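Local coordinates for protein prolyl-tRNA synthetase (Giardia lamblia ATCC 50803, PDB 3IAL) that probably charges tRNA(Pro) with proline, spending ATP to activate the amino acid as the prolyl-adenylate that is bound here, at residues 139-144 with 176-181; 145-150 with 170-175. One frame throughout, in Å; residues are numbered along the deposited sequence.

Contact 1: residues 139-144 with 176-181; sequences KDLPLK and CHATAE
L141 sets CG anti to its carbonyl carbon (chi1 -61°) and C176 sets SG anti to its backbone N (chi1 -171°), so that the fork of the leucine meets the thiol sulfur. The two leucine methyls divide the work: CD2 of L141 reaches SG of C176 at 3.7 Å, while CD1 of L141 lies 3.8 Å from CA of A178. Leucine suits this spot because its branched end can touch two residues at once, and the small methyl of A178 lets it come close to the backbone. A cis peptide bond leads from L141 into P142, whose ring, lacking an N-H, fits the loop just before the strand begins. CA of P142 approaches O of C176 at 3.5 Å in a C-H...O contact. One residue on, L143 and C176 form an antiparallel hydrogen-bonded pair: L143 N donates to C176 O at 3.2 Å, and C176 N to L143 O at 2.8 Å, both donors lying in the carbonyl planes. CB of L143 and CB of C176 sit on one face of the sheet, 4.1 Å apart, and V135 packs against both side chains. This is the end of the class II motif 2 strands away from their connecting loop, next to T179, whose OG1 N-caps helix 180-201 at D182 N. NE2 of H177 is hydrogen-bonded to OG1 of T269, on strand 263-274. Two nearly straight peptide bonds thus fix the L143-C176 register, and the side chains add apolar contact but no polar bond across the segments.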
loop_
_atom_site.group_PDB
_atom_site.type_symbol
_atom_site.label_atom_id
_atom_site.label_comp_id
_atom_site.label_asym_id
_atom_site.label_seq_id
_atom_site.Cartn_x
_atom_site.Cartn_y
_atom_site.Cartn_z
ATOM N N LYS B 139 -9.797 -17.266 -23.551
ATOM C CA LYS B 139 -9.335 -15.895 -23.826
ATOM C C LYS B 139 -9.045 -15.105 -22.557
ATOM O O LYS B 139 -8.262 -14.162 -22.584
ATOM C CB LYS B 139 -10.384 -15.119 -24.635
ATOM C CG LYS B 139 -10.819 -15.774 -25.951
ATOM C CD LYS B 139 -10.178 -15.150 -27.183
ATOM C CE LYS B 139 -10.962 -15.537 -28.441
ATOM N NZ LYS B 139 -10.247 -15.188 -29.706
ATOM N N ASP B 140 -9.709 -15.485 -21.464
ATOM C CA ASP B 140 -9.603 -14.806 -20.179
ATOM C C ASP B 140 -8.417 -15.301 -19.352
ATOM O O ASP B 140 -8.138 -14.752 -18.285
ATOM C CB ASP B 140 -10.886 -15.016 -19.362
ATOM C CG ASP B 140 -12.147 -14.569 -20.104
ATOM O OD1 ASP B 140 -12.144 -13.471 -20.688
ATOM O OD2 ASP B 140 -13.149 -15.313 -20.084
ATOM N N LEU B 141 -7.723 -16.329 -19.830
ATOM C CA LEU B 141 -6.624 -16.943 -19.071
ATOM C C LEU B 141 -5.288 -16.682 -19.759
ATOM O O LEU B 141 -5.242 -16.549 -20.978
ATOM C CB LEU B 141 -6.853 -18.445 -18.920
ATOM C CG LEU B 141 -8.125 -18.884 -18.178
ATOM C CD1 LEU B 141 -8.230 -20.413 -18.155
ATOM C CD2 LEU B 141 -8.175 -18.335 -16.761
ATOM N N PRO B 142 -4.192 -16.593 -18.987
ATOM C CA PRO B 142 -4.132 -16.659 -17.528
ATOM C C PRO B 142 -4.709 -15.421 -16.850
ATOM O O PRO B 142 -4.724 -14.333 -17.421
ATOM C CB PRO B 142 -2.625 -16.767 -17.228
ATOM C CG PRO B 142 -1.947 -16.241 -18.416
ATOM C CD PRO B 142 -2.850 -16.498 -19.593
ATOM N N LEU B 143 -5.200 -15.615 -15.638
ATOM C CA LEU B 143 -5.745 -14.543 -14.830
ATOM C C LEU B 143 -4.915 -14.568 -13.555
ATOM O O LEU B 143 -4.973 -15.534 -12.788
ATOM C CB LEU B 143 -7.240 -14.791 -14.564
ATOM C CG LEU B 143 -8.022 -13.766 -13.736
ATOM C CD1 LEU B 143 -7.547 -12.338 -13.978
ATOM C CD2 LEU B 143 -9.524 -13.889 -14.011
ATOM N N LYS B 144 -4.096 -13.536 -13.376
ATOM C CA LYS B 144 -3.093 -13.492 -12.314
ATOM C C LYS B 144 -3.248 -12.218 -11.506
ATOM O O LYS B 144 -3.065 -11.119 -12.032
ATOM C CB LYS B 144 -1.684 -13.544 -12.920
ATOM C CG LYS B 144 -1.440 -14.705 -13.884
ATOM C CD LYS B 144 0.044 -14.884 -14.174
ATOM C CE LYS B 144 0.293 -15.923 -15.244
ATOM N NZ LYS B 144 1.740 -16.169 -15.471
ATOM N N CYS B 176 -5.076 -18.206 -12.034
ATOM C CA CYS B 176 -5.933 -19.177 -12.668
ATOM C C CYS B 176 -5.310 -19.542 -14.016
ATOM O O CYS B 176 -4.970 -18.658 -14.810
ATOM C CB CYS B 176 -7.312 -18.558 -12.851
ATOM S SG CYS B 176 -8.593 -19.670 -13.380
ATOM N N HIS B 177 -5.168 -20.843 -14.264
ATOM C CA HIS B 177 -4.363 -21.353 -15.368
ATOM C C HIS B 177 -5.143 -22.311 -16.263
ATOM O O HIS B 177 -5.958 -23.096 -15.787
ATOM C CB HIS B 177 -3.150 -22.094 -14.807
ATOM C CG HIS B 177 -2.382 -21.318 -13.783
ATOM N ND1 HIS B 177 -1.512 -20.301 -14.118
ATOM C CD2 HIS B 177 -2.336 -21.426 -12.433
ATOM C CE1 HIS B 177 -0.968 -19.816 -13.017
ATOM N NE2 HIS B 177 -1.444 -20.485 -11.982
ATOM N N ALA B 178 -4.865 -22.263 -17.559
ATOM C CA ALA B 178 -5.551 -23.116 -18.517
ATOM C C ALA B 178 -5.216 -24.594 -18.306
ATOM O O ALA B 178 -6.094 -25.452 -18.417
ATOM C CB ALA B 178 -5.218 -22.689 -19.936
ATOM N N THR B 179 -3.948 -24.883 -18.011
ATOM C CA THR B 179 -3.468 -26.261 -17.928
ATOM C C THR B 179 -2.610 -26.525 -16.692
ATOM O O THR B 179 -2.092 -25.603 -16.053
ATOM C CB THR B 179 -2.567 -26.619 -19.121
ATOM O OG1 THR B 179 -1.371 -25.833 -19.039
ATOM C CG2 THR B 179 -3.276 -26.395 -20.480
ATOM N N ALA B 180 -2.425 -27.813 -16.414
ATOM C CA ALA B 180 -1.572 -28.288 -15.331
ATOM C C ALA B 180 -0.157 -27.739 -15.478
ATOM O O ALA B 180 0.436 -27.285 -14.503
ATOM C CB ALA B 180 -1.558 -29.824 -15.318
ATOM N N GLU B 181 0.360 -27.759 -16.707
ATOM C CA GLU B 181 1.717 -27.291 -16.991
ATOM C C GLU B 181 1.897 -25.808 -16.650
ATOM O O GLU B 181 2.935 -25.421 -16.123
ATOM C CB GLU B 181 2.088 -27.552 -18.458
ATOM C CG GLU B 181 2.098 -29.024 -18.863
ATOM C CD GLU B 181 0.791 -29.496 -19.496
ATOM O OE1 GLU B 181 -0.287 -29.310 -18.887
ATOM O OE2 GLU B 181 0.848 -30.066 -20.609
#

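Contact 2: residues 145-150 with 170-175; sequences IHQTCT and WNEAHC. With PR8 (5'-O-[(R)-hydroxy{[(2S)-pyrrolidin-2-ylcarbonyl]oxy}phosphoryl]adenosine), chain H.
E172 anchors the tight part, its CG in the crowded position between backbone N and carbonyl carbon (chi1 60°) and its extended chain alongside Q147. OE1 of E172 takes NE2 of Q147 at 3.0 Å from above the carboxylate plane, accepts a weak bond from NE1 of W170 and is also bonded to S123; OE1 of Q147, bonded to F79 N, fixes the amide's orientation. OE2 of E172 receives NE2 of H174 at 2.8 Å. A carboxylate gripped by so many donors is probably held ionised. On the opposite face N171 places CG anti to its backbone N (chi1 176°), and its ND2 donates in plane to ND1 of H146 at 3.1 Å and to OG1 of T148 at 3.0 Å, the threonine being bonded to E66 as well. The strands form the antiparallel hairpin of class II motif 2: I145-H174, Q147-E172 and C149-W170 are hydrogen-bonded pairs, with the non-hydrogen-bonded pairs H146-A173 and T148-N171 between them. W170, E172 and H174 line the pocket. The indole of W170 rests one face on CB of E172 and turns its edge to the prolyl carbonyl, CH2 of W170 lying 3.4 Å from O of PR8. CB of E172 meets CG of PR8 at 3.5 Å, and CE1 of H174 meets CD of PR8 at 3.6 Å. By contrast, partly exposed T150 points away from 170-175 without touching it; it packs on T81 of the second subunit, and its OG1 is bonded to OE2 of E167 and to a glycerol probably left from crystallisation.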
loop_
_atom_site.group_PDB
_atom_site.type_symbol
_atom_site.label_atom_id
_atom_site.label_comp_id
_atom_site.label_asym_id
_atom_site.label_seq_id
_atom_site.Cartn_x
_atom_site.Cartn_y
_atom_site.Cartn_z
ATOM N N ILE B 145 -3.581 -12.358 -10.225
ATOM C CA ILE B 145 -3.746 -11.201 -9.369
ATOM C C ILE B 145 -3.023 -11.369 -8.038
ATOM O O ILE B 145 -2.536 -12.439 -7.718
ATOM C CB ILE B 145 -5.245 -10.855 -9.162
ATOM C CG1 ILE B 145 -6.049 -12.043 -8.617
ATOM C CG2 ILE B 145 -5.873 -10.380 -10.497
ATOM C CD1 ILE B 145 -5.883 -12.316 -7.153
ATOM N N HIS B 146 -2.927 -10.282 -7.284
ATOM C CA HIS B 146 -2.401 -10.331 -5.933
ATOM C C HIS B 146 -2.895 -9.116 -5.175
ATOM O O HIS B 146 -3.283 -8.125 -5.787
ATOM C CB HIS B 146 -0.871 -10.369 -5.936
ATOM C CG HIS B 146 -0.241 -9.102 -6.402
ATOM N ND1 HIS B 146 0.181 -8.118 -5.533
ATOM C CD2 HIS B 146 0.021 -8.645 -7.647
ATOM C CE1 HIS B 146 0.687 -7.114 -6.226
ATOM N NE2 HIS B 146 0.594 -7.403 -7.510
ATOM N N GLN B 147 -2.888 -9.207 -3.850
ATOM C CA GLN B 147 -3.263 -8.090 -3.001
ATOM C C GLN B 147 -2.421 -8.052 -1.734
ATOM O O GLN B 147 -2.028 -9.083 -1.203
ATOM C CB GLN B 147 -4.740 -8.144 -2.637
ATOM C CG GLN B 147 -5.151 -9.327 -1.782
ATOM C CD GLN B 147 -6.635 -9.316 -1.490
ATOM O OE1 GLN B 147 -7.373 -8.500 -2.046
ATOM N NE2 GLN B 147 -7.086 -10.232 -0.624
ATOM N N THR B 148 -2.147 -6.838 -1.281
ATOM C CA THR B 148 -1.434 -6.592 -0.046
ATOM C C THR B 148 -2.498 -6.097 0.897
ATOM O O THR B 148 -3.193 -5.134 0.592
ATOM C CB THR B 148 -0.373 -5.505 -0.228
ATOM O OG1 THR B 148 0.640 -5.995 -1.110
ATOM C CG2 THR B 148 0.234 -5.099 1.118
ATOM N N CYS B 149 -2.644 -6.770 2.026
ATOM C CA CYS B 149 -3.737 -6.471 2.945
ATOM C C CYS B 149 -3.461 -7.180 4.261
ATOM O O CYS B 149 -2.395 -7.771 4.439
ATOM C CB CYS B 149 -5.078 -6.945 2.366
ATOM S SG CYS B 149 -5.247 -8.770 2.241
ATOM N N THR B 150 -4.424 -7.132 5.173
ATOM C CA THR B 150 -4.328 -7.909 6.394
ATOM C C THR B 150 -5.362 -9.028 6.353
ATOM O O THR B 150 -6.425 -8.888 5.721
ATOM C CB THR B 150 -4.453 -7.038 7.663
ATOM O OG1 THR B 150 -5.815 -6.647 7.888
ATOM C CG2 THR B 150 -3.576 -5.805 7.544
ATOM N N TRP B 170 0.034 -8.973 5.068
ATOM C CA TRP B 170 0.606 -9.914 4.112
ATOM C C TRP B 170 0.330 -9.542 2.668
ATOM O O TRP B 170 -0.400 -8.597 2.397
ATOM C CB TRP B 170 0.123 -11.343 4.430
ATOM C CG TRP B 170 -1.174 -11.834 3.794
ATOM C CD1 TRP B 170 -2.175 -11.093 3.232
ATOM C CD2 TRP B 170 -1.608 -13.199 3.731
ATOM N NE1 TRP B 170 -3.184 -11.915 2.798
ATOM C CE2 TRP B 170 -2.862 -13.212 3.099
ATOM C CE3 TRP B 170 -1.049 -14.413 4.148
ATOM C CZ2 TRP B 170 -3.560 -14.392 2.853
ATOM C CZ3 TRP B 170 -1.741 -15.588 3.900
ATOM C CH2 TRP B 170 -2.984 -15.565 3.259
ATOM N N ASN B 171 0.922 -10.304 1.754
ATOM C CA ASN B 171 0.529 -10.284 0.355
ATOM C C ASN B 171 0.181 -11.697 -0.082
ATOM O O ASN B 171 0.907 -12.652 0.236
ATOM C CB ASN B 171 1.638 -9.682 -0.513
ATOM C CG ASN B 171 1.314 -9.720 -2.011
ATOM O OD1 ASN B 171 1.377 -10.773 -2.636
ATOM N ND2 ASN B 171 1.007 -8.560 -2.590
ATOM N N GLU B 172 -0.949 -11.818 -0.781
ATOM C CA GLU B 172 -1.396 -13.082 -1.360
ATOM C C GLU B 172 -1.635 -12.929 -2.860
ATOM O O GLU B 172 -2.349 -12.025 -3.295
ATOM C CB GLU B 172 -2.671 -13.595 -0.671
ATOM C CG GLU B 172 -3.892 -12.674 -0.738
ATOM C CD GLU B 172 -5.064 -13.194 0.092
ATOM O OE1 GLU B 172 -5.664 -12.408 0.864
ATOM O OE2 GLU B 172 -5.389 -14.393 -0.033
ATOM N N ALA B 173 -0.993 -13.801 -3.633
ATOM C CA ALA B 173 -1.160 -13.898 -5.075
ATOM C C ALA B 173 -2.005 -15.129 -5.385
ATOM O O ALA B 173 -1.834 -16.163 -4.739
ATOM C CB ALA B 173 0.199 -14.035 -5.739
ATOM N N HIS B 174 -2.899 -15.011 -6.370
ATOM C CA HIS B 174 -3.785 -16.102 -6.805
ATOM C C HIS B 174 -3.866 -16.067 -8.331
ATOM O O HIS B 174 -4.189 -15.016 -8.916
ATOM C CB HIS B 174 -5.203 -15.932 -6.238
ATOM C CG HIS B 174 -5.280 -15.974 -4.743
ATOM N ND1 HIS B 174 -5.663 -17.102 -4.045
ATOM C CD2 HIS B 174 -5.039 -15.018 -3.811
ATOM C CE1 HIS B 174 -5.642 -16.840 -2.749
ATOM N NE2 HIS B 174 -5.263 -15.584 -2.577
ATOM N N CYS B 175 -3.560 -17.194 -8.976
ATOM C CA CYS B 175 -3.577 -17.268 -10.429
ATOM C C CYS B 175 -4.399 -18.436 -10.916
ATOM O O CYS B 175 -4.406 -19.507 -10.308
ATOM C CB CYS B 175 -2.167 -17.392 -10.991
ATOM S SG CYS B 175 -1.067 -16.044 -10.537
HETATM C C PR8 H . -1.623 -19.351 2.274
HETATM N N PR8 H . -3.438 -18.467 0.947
HETATM O O PR8 H . -2.248 -18.873 3.222
HETATM P P PR8 H . 0.166 -20.058 3.848
HETATM N N1 PR8 H . 1.449 -14.568 11.760
HETATM C C2 PR8 H . 2.274 -14.084 10.838
HETATM N N3 PR8 H . 2.413 -14.654 9.639
HETATM C C4 PR8 H . 1.725 -15.747 9.312
HETATM C C5 PR8 H . 0.858 -16.289 10.255
HETATM C C6 PR8 H . 0.725 -15.674 11.497
HETATM N N6 PR8 H . -0.109 -16.176 12.409
HETATM N N7 PR8 H . 0.293 -17.358 9.708
HETATM C C8 PR8 H . 0.781 -17.492 8.472
HETATM N N9 PR8 H . 1.664 -16.515 8.224
HETATM C CA PR8 H . -2.155 -19.186 0.852
HETATM C CB PR8 H . -1.205 -18.294 0.070
HETATM C CD PR8 H . -3.390 -17.360 -0.002
HETATM C CG PR8 H . -1.916 -16.934 0.026
HETATM C "C1'" PR8 H . 2.415 -16.350 6.938
HETATM O O10 PR8 H . -0.468 -20.064 2.364
HETATM O O1P PR8 H . -0.594 -20.891 4.815
HETATM C "C2'" PR8 H . 3.449 -17.479 6.705
HETATM O "O2'" PR8 H . 4.654 -16.932 6.148
HETATM O O2P PR8 H . 1.657 -20.627 3.665
HETATM C "C3'" PR8 H . 2.794 -18.317 5.633
HETATM O "O3'" PR8 H . 3.782 -19.042 4.896
HETATM C "C4'" PR8 H . 2.243 -17.176 4.797
HETATM O "O4'" PR8 H . 1.507 -16.430 5.793
HETATM C "C5'" PR8 H . 1.357 -17.740 3.708
HETATM O "O5'" PR8 H . 0.320 -18.515 4.275
#

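In the fold
Both contacts pair strands 143-152 and 167-177, and they follow one another along the same ladder, their centres about 17 Å apart. CB of K144 packs on SG of C175 at 3.5 Å where one passes into the other. Contact 2 is the buried core stretch, its polar side chains satisfying one another and neighbouring residues while it walls the prolyl-adenylate pocket. Contact 1, partly buried and farther from the centre of the chain, closes the ladder where strand 143-152 begins after a cis-proline and strand 167-177 leads toward helix 180-201; its side-chain touching is apolar, and the side chain of H177 stays about 12 Å from PR8.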